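Local coordinates for Serine/threonine-protein kinase Tel1 (Chaetomium thermophilum, PDB 6SKY), which phosphorylates serine and threonine residues of other proteins with ATP and probably senses DNA damage to switch on checkpoint signalling, at residues Leu1478-Leu1481 with Ala1482-Val1486; Leu1576-Pro1579 with Ala1580-Val1583; Met2675-His2678 with Glu2679-Tyr2682; Thr2703-Arg2706 with Ile2707-Arg2711. All blocks are in the same frame, centred on the assembly; numbering follows the deposited sequence.

Interaction 1: Leu1478-Leu1481 with Ala1482-Val1486; sequences LSSL and ADLRV
L1481 meets the next helical turn chiefly through its carbonyl oxygen. The amide of R1485 points almost straight at it, with N-H...O at 170° and R1485 N 2.9 Å from L1481 O. R1485 CB rests beside the same oxygen; CG, anti to the backbone N (chi1 -177°), begins a chain that folds at chi2 and chi3 and leads off to A1544 O, which its NH2 hydrogen-bonds. The isobutyl group of L1481 faces another way, onto F1515 and L1519 of helix 1502-1521 and A1543 of helix 1530-1543.

A1482 repeats the pattern one turn after L1478. Its N is bonded to L1478 O at 3.0 Å, and its methyl CB lies 3.3 Å from L1478 O, with S1479 O a little farther off. These i to i+4 bonds run along helix 1470-1487, a helix of the alpha-solenoid part of the chain, and the methyl of A1482 packs on M1587 of helix 1578-1588. D1483 N takes S1479 O in the same way at 3.0 Å, while S1479 OG turns back to G1475 O.

L1484 completes the set: its N lies 2.9 Å from S1480 O, and CG, held beside its own backbone N, comes back to 3.3 Å from S1480 O. Beyond it CD1 passes S1480 OG at 4.4 Å, and the leucine continues onto F1511 and V1442.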
loop_
_atom_site.group_PDB
_atom_site.type_symbol
_atom_site.label_atom_id
_atom_site.label_comp_id
_atom_site.label_asym_id
_atom_site.label_seq_id
_atom_site.Cartn_x
_atom_site.Cartn_y
_atom_site.Cartn_z
ATOM N N LEU A 1478 54.192 29.782 -28.830
ATOM C CA LEU A 1478 53.850 28.381 -28.622
ATOM C C LEU A 1478 53.994 27.583 -29.910
ATOM O O LEU A 1478 54.659 26.541 -29.937
ATOM C CB LEU A 1478 52.434 28.270 -28.071
ATOM C CG LEU A 1478 51.859 26.872 -27.900
ATOM C CD1 LEU A 1478 52.812 25.996 -27.131
ATOM C CD2 LEU A 1478 50.546 26.973 -27.179
ATOM N N SER A 1479 53.388 28.067 -30.996
ATOM C CA SER A 1479 53.445 27.336 -32.257
ATOM C C SER A 1479 54.872 27.222 -32.768
ATOM O O SER A 1479 55.282 26.163 -33.256
ATOM C CB SER A 1479 52.564 28.018 -33.298
ATOM O OG SER A 1479 51.237 28.146 -32.836
ATOM N N SER A 1480 55.651 28.298 -32.653
ATOM C CA SER A 1480 57.004 28.296 -33.189
ATOM C C SER A 1480 57.906 27.369 -32.394
ATOM O O SER A 1480 58.666 26.585 -32.970
ATOM C CB SER A 1480 57.557 29.717 -33.196
ATOM O OG SER A 1480 58.761 29.787 -33.932
ATOM N N LEU A 1481 57.838 27.441 -31.066
ATOM C CA LEU A 1481 58.647 26.561 -30.237
ATOM C C LEU A 1481 58.267 25.103 -30.447
ATOM O O LEU A 1481 59.139 24.230 -30.486
ATOM C CB LEU A 1481 58.501 26.955 -28.772
ATOM C CG LEU A 1481 59.077 28.325 -28.428
ATOM C CD1 LEU A 1481 58.662 28.742 -27.036
ATOM C CD2 LEU A 1481 60.585 28.318 -28.554
ATOM N N ALA A 1482 56.972 24.819 -30.605
ATOM C CA ALA A 1482 56.552 23.449 -30.868
ATOM C C ALA A 1482 57.116 22.941 -32.189
ATOM O O ALA A 1482 57.683 21.843 -32.256
ATOM C CB ALA A 1482 55.028 23.367 -30.865
ATOM N N ASP A 1483 56.973 23.731 -33.257
ATOM C CA ASP A 1483 57.454 23.276 -34.557
ATOM C C ASP A 1483 58.972 23.178 -34.599
ATOM O O ASP A 1483 59.511 22.323 -35.306
ATOM C CB ASP A 1483 56.952 24.195 -35.665
ATOM C CG ASP A 1483 55.572 23.811 -36.158
ATOM O OD1 ASP A 1483 54.963 22.902 -35.561
ATOM O OD2 ASP A 1483 55.099 24.410 -37.146
ATOM N N LEU A 1484 59.679 24.023 -33.850
ATOM C CA LEU A 1484 61.129 23.888 -33.774
ATOM C C LEU A 1484 61.518 22.619 -33.030
ATOM O O LEU A 1484 62.343 21.837 -33.512
ATOM C CB LEU A 1484 61.742 25.113 -33.104
ATOM C CG LEU A 1484 61.817 26.343 -33.999
ATOM C CD1 LEU A 1484 62.417 27.511 -33.248
ATOM C CD2 LEU A 1484 62.612 26.030 -35.250
ATOM N N ARG A 1485 60.928 22.395 -31.853
ATOM C CA ARG A 1485 61.230 21.190 -31.093
ATOM C C ARG A 1485 60.948 19.934 -31.902
ATOM O O ARG A 1485 61.645 18.927 -31.743
ATOM C CB ARG A 1485 60.433 21.173 -29.792
ATOM C CG ARG A 1485 60.743 19.990 -28.903
ATOM C CD ARG A 1485 62.209 19.975 -28.511
ATOM N NE ARG A 1485 62.521 21.002 -27.525
ATOM C CZ ARG A 1485 63.754 21.333 -27.162
ATOM N NH1 ARG A 1485 64.792 20.725 -27.712
ATOM N NH2 ARG A 1485 63.949 22.277 -26.253
ATOM N N VAL A 1486 59.942 19.969 -32.775
ATOM C CA VAL A 1486 59.737 18.838 -33.676
ATOM C C VAL A 1486 60.810 18.818 -34.757
ATOM O O VAL A 1486 61.281 17.751 -35.165
ATOM C CB VAL A 1486 58.322 18.876 -34.281
ATOM C CG1 VAL A 1486 58.158 17.795 -35.328
ATOM C CG2 VAL A 1486 57.285 18.705 -33.197
#

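Interaction 2: Leu1576-Pro1579 with Ala1580-Val1583; sequences LNEP and ARDV
N1577 and R1581 open the set of backbone hydrogen bonds that starts helix 1578-1588: R1581 N lies 3.0 Å from N1577 O, nearly along the C=O axis. The two that follow are D1582 N to E1578 O and V1583 N to P1579 O, both 2.9 Å, with N-H...O angles of 151° and 156°. Side chains accompany both bonds: that of D1582 turns back over E1578 O, beside the bond its own N makes there, and V1583 CG2 lies against P1579 O.

Among the charged groups, R1581 bends back toward the first turn. A turn at chi3 (51°) puts one face of its guanidinium against N1577 O, which is 4.0 Å from R1581 CZ and over the centre. Its NH2 touches the aliphatic CG of E1578 at 3.7 Å, whereas the carboxylate stops short of it: E1578 OE2 and R1581 NH2 are 5.2 Å apart. The guanidinium also makes a cation-pi contact with W1569 of helix 1557-1569.

Packing ties the turn to its neighbours. The P1579 ring packs on I1683 and S1684 of helix 1670-1684, and L1576, just before the helix, lies on I1565 and L1478.

N1577 holds the N-cap position, though its side chain makes no capping bond, and P1579 stands in the first turn, where a residue without N-H costs the helix no bond: a proline-containing helix N-terminus within the helical solenoid.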
loop_
_atom_site.group_PDB
_atom_site.type_symbol
_atom_site.label_atom_id
_atom_site.label_comp_id
_atom_site.label_asym_id
_atom_site.label_seq_id
_atom_site.Cartn_x
_atom_site.Cartn_y
_atom_site.Cartn_z
ATOM N N LEU A 1576 45.878 32.127 -25.734
ATOM C CA LEU A 1576 46.000 31.466 -27.020
ATOM C C LEU A 1576 44.724 31.624 -27.839
ATOM O O LEU A 1576 43.706 32.132 -27.369
ATOM C CB LEU A 1576 46.308 29.986 -26.828
ATOM C CG LEU A 1576 47.479 29.687 -25.904
ATOM C CD1 LEU A 1576 47.535 28.215 -25.614
ATOM C CD2 LEU A 1576 48.762 30.144 -26.537
ATOM N N ASN A 1577 44.797 31.186 -29.085
ATOM C CA ASN A 1577 43.657 31.129 -29.982
ATOM C C ASN A 1577 43.584 29.736 -30.596
ATOM O O ASN A 1577 44.446 28.888 -30.359
ATOM C CB ASN A 1577 43.752 32.226 -31.048
ATOM C CG ASN A 1577 45.104 32.266 -31.734
ATOM O OD1 ASN A 1577 45.256 31.796 -32.855
ATOM N ND2 ASN A 1577 46.091 32.837 -31.062
ATOM N N GLU A 1578 42.545 29.504 -31.395
ATOM C CA GLU A 1578 42.280 28.150 -31.875
ATOM C C GLU A 1578 43.410 27.549 -32.701
ATOM O O GLU A 1578 43.745 26.378 -32.460
ATOM C CB GLU A 1578 40.968 28.119 -32.664
ATOM C CG GLU A 1578 39.743 28.491 -31.853
ATOM C CD GLU A 1578 38.472 27.894 -32.427
ATOM O OE1 GLU A 1578 38.569 26.858 -33.118
ATOM O OE2 GLU A 1578 37.380 28.456 -32.187
ATOM N N PRO A 1579 44.026 28.243 -33.664
ATOM C CA PRO A 1579 45.108 27.593 -34.425
ATOM C C PRO A 1579 46.329 27.247 -33.590
ATOM O O PRO A 1579 46.865 26.142 -33.724
ATOM C CB PRO A 1579 45.440 28.629 -35.505
ATOM C CG PRO A 1579 44.234 29.460 -35.616
ATOM C CD PRO A 1579 43.667 29.544 -34.249
ATOM N N ALA A 1580 46.790 28.162 -32.736
ATOM C CA ALA A 1580 47.963 27.882 -31.916
ATOM C C ALA A 1580 47.691 26.756 -30.935
ATOM O O ALA A 1580 48.529 25.864 -30.745
ATOM C CB ALA A 1580 48.391 29.139 -31.169
ATOM N N ARG A 1581 46.523 26.785 -30.300
ATOM C CA ARG A 1581 46.149 25.718 -29.387
ATOM C C ARG A 1581 46.031 24.387 -30.114
ATOM O O ARG A 1581 46.431 23.348 -29.581
ATOM C CB ARG A 1581 44.842 26.080 -28.697
ATOM C CG ARG A 1581 44.379 25.082 -27.694
ATOM C CD ARG A 1581 43.287 25.669 -26.853
ATOM N NE ARG A 1581 42.238 26.266 -27.665
ATOM C CZ ARG A 1581 41.856 27.531 -27.567
ATOM N NH1 ARG A 1581 42.434 28.331 -26.685
ATOM N NH2 ARG A 1581 40.888 27.993 -28.342
ATOM N N ASP A 1582 45.500 24.399 -31.340
ATOM C CA ASP A 1582 45.399 23.167 -32.114
ATOM C C ASP A 1582 46.773 22.625 -32.474
ATOM O O ASP A 1582 46.992 21.412 -32.435
ATOM C CB ASP A 1582 44.573 23.396 -33.376
ATOM C CG ASP A 1582 43.077 23.454 -33.101
ATOM O OD1 ASP A 1582 42.673 23.249 -31.939
ATOM O OD2 ASP A 1582 42.301 23.707 -34.047
ATOM N N VAL A 1583 47.714 23.504 -32.817
ATOM C CA VAL A 1583 49.077 23.062 -33.114
ATOM C C VAL A 1583 49.710 22.423 -31.885
ATOM O O VAL A 1583 50.287 21.330 -31.952
ATOM C CB VAL A 1583 49.923 24.240 -33.627
ATOM C CG1 VAL A 1583 51.389 23.857 -33.668
ATOM C CG2 VAL A 1583 49.446 24.672 -34.995
#

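Interaction 3: Met2675-His2678 with Glu2679-Tyr2682; sequences MPAH and ERYY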
loop_
_atom_site.group_PDB
_atom_site.type_symbol
_atom_site.label_atom_id
_atom_site.label_comp_id
_atom_site.label_asym_id
_atom_site.label_seq_id
_atom_site.Cartn_x
_atom_site.Cartn_y
_atom_site.Cartn_z
ATOM N N MET A 2675 -0.250 43.335 -18.964
ATOM C CA MET A 2675 -1.191 44.290 -19.530
ATOM C C MET A 2675 -0.694 44.900 -20.837
ATOM O O MET A 2675 -1.505 45.119 -21.743
ATOM C CB MET A 2675 -1.532 45.369 -18.511
ATOM C CG MET A 2675 -2.507 44.883 -17.462
ATOM S SD MET A 2675 -3.943 44.081 -18.191
ATOM C CE MET A 2675 -3.913 42.502 -17.364
ATOM N N PRO A 2676 0.599 45.204 -20.989
ATOM C CA PRO A 2676 1.077 45.605 -22.321
ATOM C C PRO A 2676 1.069 44.483 -23.338
ATOM O O PRO A 2676 0.791 44.722 -24.519
ATOM C CB PRO A 2676 2.496 46.095 -22.035
ATOM C CG PRO A 2676 2.458 46.525 -20.655
ATOM C CD PRO A 2676 1.567 45.581 -19.950
ATOM N N ALA A 2677 1.383 43.261 -22.922
ATOM C CA ALA A 2677 1.442 42.151 -23.858
ATOM C C ALA A 2677 0.081 41.835 -24.446
ATOM O O ALA A 2677 -0.008 41.423 -25.606
ATOM C CB ALA A 2677 2.014 40.923 -23.169
ATOM N N HIS A 2678 -0.985 42.027 -23.676
ATOM C CA HIS A 2678 -2.314 41.696 -24.168
ATOM C C HIS A 2678 -2.699 42.565 -25.347
ATOM O O HIS A 2678 -3.363 42.100 -26.275
ATOM C CB HIS A 2678 -3.339 41.836 -23.051
ATOM C CG HIS A 2678 -3.577 40.574 -22.297
ATOM N ND1 HIS A 2678 -4.260 39.510 -22.832
ATOM C CD2 HIS A 2678 -3.222 40.203 -21.048
ATOM C CE1 HIS A 2678 -4.318 38.539 -21.942
ATOM N NE2 HIS A 2678 -3.691 38.932 -20.854
ATOM N N GLU A 2679 -2.301 43.827 -25.332
ATOM C CA GLU A 2679 -2.597 44.700 -26.452
ATOM C C GLU A 2679 -1.536 44.648 -27.534
ATOM O O GLU A 2679 -1.814 45.038 -28.670
ATOM C CB GLU A 2679 -2.754 46.137 -25.973
ATOM C CG GLU A 2679 -1.494 46.722 -25.418
ATOM C CD GLU A 2679 -1.668 48.159 -25.011
ATOM O OE1 GLU A 2679 -2.774 48.693 -25.218
ATOM O OE2 GLU A 2679 -0.704 48.755 -24.488
ATOM N N ARG A 2680 -0.332 44.185 -27.213
ATOM C CA ARG A 2680 0.674 44.011 -28.251
ATOM C C ARG A 2680 0.361 42.811 -29.132
ATOM O O ARG A 2680 0.561 42.864 -30.348
ATOM C CB ARG A 2680 2.049 43.875 -27.614
ATOM C CG ARG A 2680 3.094 43.332 -28.523
ATOM C CD ARG A 2680 4.465 43.555 -27.964
ATOM N NE ARG A 2680 4.699 42.799 -26.746
ATOM C CZ ARG A 2680 4.887 43.347 -25.556
ATOM N NH1 ARG A 2680 5.105 42.584 -24.503
ATOM N NH2 ARG A 2680 4.865 44.661 -25.423
ATOM N N TYR A 2681 -0.148 41.727 -28.554
ATOM C CA TYR A 2681 -0.386 40.529 -29.345
ATOM C C TYR A 2681 -1.812 40.387 -29.843
ATOM O O TYR A 2681 -2.038 39.627 -30.787
ATOM C CB TYR A 2681 -0.011 39.279 -28.549
ATOM C CG TYR A 2681 1.453 39.211 -28.242
ATOM C CD1 TYR A 2681 2.363 38.848 -29.208
ATOM C CD2 TYR A 2681 1.928 39.522 -26.992
ATOM C CE1 TYR A 2681 3.691 38.795 -28.934
ATOM C CE2 TYR A 2681 3.255 39.472 -26.715
ATOM C CZ TYR A 2681 4.134 39.115 -27.689
ATOM O OH TYR A 2681 5.474 39.065 -27.409
ATOM N N TYR A 2682 -2.774 41.083 -29.252
ATOM C CA TYR A 2682 -4.166 41.045 -29.701
ATOM C C TYR A 2682 -4.718 42.458 -29.732
ATOM O O TYR A 2682 -5.409 42.892 -28.807
ATOM C CB TYR A 2682 -5.015 40.161 -28.793
ATOM C CG TYR A 2682 -4.634 38.713 -28.803
ATOM C CD1 TYR A 2682 -5.109 37.865 -29.776
ATOM C CD2 TYR A 2682 -3.813 38.187 -27.826
ATOM C CE1 TYR A 2682 -4.767 36.543 -29.784
ATOM C CE2 TYR A 2682 -3.469 36.867 -27.827
ATOM C CZ TYR A 2682 -3.950 36.052 -28.809
ATOM O OH TYR A 2682 -3.613 34.727 -28.816
#
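R2680 sends CG anti to its backbone N (chi1 164°) and then bends at chi3, which lays the guanidinium back against the turn that precedes it. One face covers A2677 CA, offset toward the rim, and R2680 NH1 comes to 3.8 Å from A2677 CB. E2679 is placed differently: with CG between the backbone N and the carbonyl carbon (chi1 65°), it brings that CG alongside P2676 O, and its OE1 goes on to a salt bridge with K2687. The Y2681 ring turns an edge to A2677 O, which lies near its plane, and CE2 lies 4.0 Å from A2677 CB.

Residues 2675-2681 form the end of helix 2670-2681, the helix of the kinase C-lobe that follows P2669 of the nucleotide pocket, and Y2682 is the first to leave it. P2676, having no N-H to give the turn before, kinks it. P2676 O takes two donors, R2680 N at 3.0 Å in the carbonyl plane and, weakly, E2679 N at 3.3 Å. A2677 O receives Y2681 N. At the last turn Y2682 N bonds H2678 O at 3.2 Å, from 43° out of the carbonyl plane, as the chain departs from helical geometry. The polar ends of H2678 and Y2681 are bonded to D2803 and E2727, and their rings stack on F2717 and Y2723.

Interaction 4: Thr2703-Arg2706 with Ile2707-Arg2711; sequences TETR and IAVYR
T2703 and I2707 lie side by side and point the same way on the first two turns of helix 2703-2714, a kinase-domain helix that packs against the FATC domain. T2703 CG2, anti to its backbone N, runs alongside the tip of the isoleucine and touches I2707 CD1 at 3.8 Å. I2707 CG1, placed beside its own backbone N (chi1 -64°), also comes to 3.2 Å from T2703 O, the oxygen that accepts the amide of I2707. T2703 also touches E2362 of the second subunit, while I2707 continues onto S2931 and A2934.

T2705 and V2709 make a looser pair a little farther round the helix, their CG2 methyls 4.4 Å apart; V2709 CG2 is closer to the oxygen T2705 O. R2706 and Y2710 diverge beyond CB. The arginine chain leads to V2792 and V2935, and the tyrosine ring to V2930 and L2933, where its hydroxyl weakly hydrogen-bonds A2942 O. This last pair is joined by the bond from Y2710 N to R2706 O, 2.9 Å long with an N-H...O angle of 152°, and Y2710 CB rests 3.4 Å from R2706 O.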
loop_
_atom_site.group_PDB
_atom_site.type_symbol
_atom_site.label_atom_id
_atom_site.label_comp_id
_atom_site.label_asym_id
_atom_site.label_seq_id
_atom_site.Cartn_x
_atom_site.Cartn_y
_atom_site.Cartn_z
ATOM N N THR A 2703 -25.620 36.534 -8.973
ATOM C CA THR A 2703 -24.512 35.723 -9.462
ATOM C C THR A 2703 -24.665 35.379 -10.938
ATOM O O THR A 2703 -23.666 35.269 -11.653
ATOM C CB THR A 2703 -24.382 34.467 -8.604
ATOM O OG1 THR A 2703 -23.664 34.789 -7.409
ATOM C CG2 THR A 2703 -23.648 33.373 -9.330
ATOM N N GLU A 2704 -25.894 35.244 -11.426
ATOM C CA GLU A 2704 -26.089 34.927 -12.836
ATOM C C GLU A 2704 -25.568 36.045 -13.727
ATOM O O GLU A 2704 -24.883 35.792 -14.724
ATOM C CB GLU A 2704 -27.564 34.669 -13.109
ATOM C CG GLU A 2704 -28.213 33.759 -12.093
ATOM C CD GLU A 2704 -29.403 34.405 -11.411
ATOM O OE1 GLU A 2704 -29.662 35.597 -11.670
ATOM O OE2 GLU A 2704 -30.080 33.719 -10.620
ATOM N N THR A 2705 -25.880 37.291 -13.384
ATOM C CA THR A 2705 -25.416 38.410 -14.194
ATOM C C THR A 2705 -23.906 38.560 -14.107
ATOM O O THR A 2705 -23.249 38.867 -15.107
ATOM C CB THR A 2705 -26.117 39.693 -13.761
ATOM O OG1 THR A 2705 -27.510 39.595 -14.069
ATOM C CG2 THR A 2705 -25.542 40.893 -14.481
ATOM N N ARG A 2706 -23.334 38.329 -12.926
ATOM C CA ARG A 2706 -21.886 38.395 -12.785
ATOM C C ARG A 2706 -21.200 37.348 -13.645
ATOM O O ARG A 2706 -20.220 37.649 -14.333
ATOM C CB ARG A 2706 -21.495 38.223 -11.323
ATOM C CG ARG A 2706 -21.986 39.329 -10.449
ATOM C CD ARG A 2706 -21.556 39.148 -9.024
ATOM N NE ARG A 2706 -20.184 39.572 -8.819
ATOM C CZ ARG A 2706 -19.565 39.545 -7.646
ATOM N NH1 ARG A 2706 -18.309 39.951 -7.545
ATOM N NH2 ARG A 2706 -20.207 39.110 -6.576
ATOM N N ILE A 2707 -21.708 36.117 -13.640
ATOM C CA ILE A 2707 -21.090 35.067 -14.437
ATOM C C ILE A 2707 -21.266 35.339 -15.924
ATOM O O ILE A 2707 -20.366 35.073 -16.727
ATOM C CB ILE A 2707 -21.647 33.694 -14.040
ATOM C CG1 ILE A 2707 -21.290 33.383 -12.596
ATOM C CG2 ILE A 2707 -21.065 32.634 -14.905
ATOM C CD1 ILE A 2707 -21.627 31.987 -12.176
ATOM N N ALA A 2708 -22.412 35.888 -16.320
ATOM C CA ALA A 2708 -22.609 36.210 -17.728
ATOM C C ALA A 2708 -21.651 37.299 -18.188
ATOM O O ALA A 2708 -21.067 37.200 -19.273
ATOM C CB ALA A 2708 -24.051 36.631 -17.969
ATOM N N VAL A 2709 -21.470 38.339 -17.374
ATOM C CA VAL A 2709 -20.539 39.406 -17.724
ATOM C C VAL A 2709 -19.115 38.878 -17.774
ATOM O O VAL A 2709 -18.322 39.265 -18.638
ATOM C CB VAL A 2709 -20.674 40.572 -16.733
ATOM C CG1 VAL A 2709 -19.527 41.529 -16.888
ATOM C CG2 VAL A 2709 -21.973 41.287 -16.966
ATOM N N TYR A 2710 -18.772 37.968 -16.866
ATOM C CA TYR A 2710 -17.425 37.419 -16.863
ATOM C C TYR A 2710 -17.161 36.580 -18.105
ATOM O O TYR A 2710 -16.082 36.669 -18.698
ATOM C CB TYR A 2710 -17.206 36.598 -15.604
ATOM C CG TYR A 2710 -15.861 35.947 -15.544
ATOM C CD1 TYR A 2710 -15.716 34.604 -15.807
ATOM C CD2 TYR A 2710 -14.735 36.674 -15.228
ATOM C CE1 TYR A 2710 -14.502 34.009 -15.758
ATOM C CE2 TYR A 2710 -13.516 36.082 -15.177
ATOM C CZ TYR A 2710 -13.406 34.750 -15.444
ATOM O OH TYR A 2710 -12.187 34.135 -15.399
ATOM N N ARG A 2711 -18.123 35.751 -18.512
ATOM C CA ARG A 2711 -17.943 34.992 -19.744
ATOM C C ARG A 2711 -17.819 35.917 -20.942
ATOM O O ARG A 2711 -16.975 35.703 -21.820
ATOM C CB ARG A 2711 -19.097 34.024 -19.949
ATOM C CG ARG A 2711 -19.123 32.881 -18.986
ATOM C CD ARG A 2711 -20.213 31.920 -19.370
ATOM N NE ARG A 2711 -20.528 30.990 -18.297
ATOM C CZ ARG A 2711 -19.959 29.802 -18.155
ATOM N NH1 ARG A 2711 -20.307 29.017 -17.150
ATOM N NH2 ARG A 2711 -19.041 29.402 -19.020
#

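How the interactions relate
Along the chain the four contacts come in series, each along one helix or across its end, and they fall into two groups. Interactions 1 and 2, with centres 12 Å apart, belong to neighbouring solenoid helices, 1470-1487 and 1578-1588, that touch: S1479 OG lies 3.4 Å from A1580 CA, and L1478 CD2 3.6 Å from L1576 CD1. Interactions 3 and 4 sit in the kinase domain on helices 2670-2681 and 2703-2714, with centres 24 Å apart and nearest atoms about 11 Å apart. Centres of interactions 1 and 4 are 82 Å apart, on opposite sides of the chain's centre. The first pair thus joins two solenoid helices, while the second lies in the catalytic domain, with helix 2703-2714 against the FATC domain.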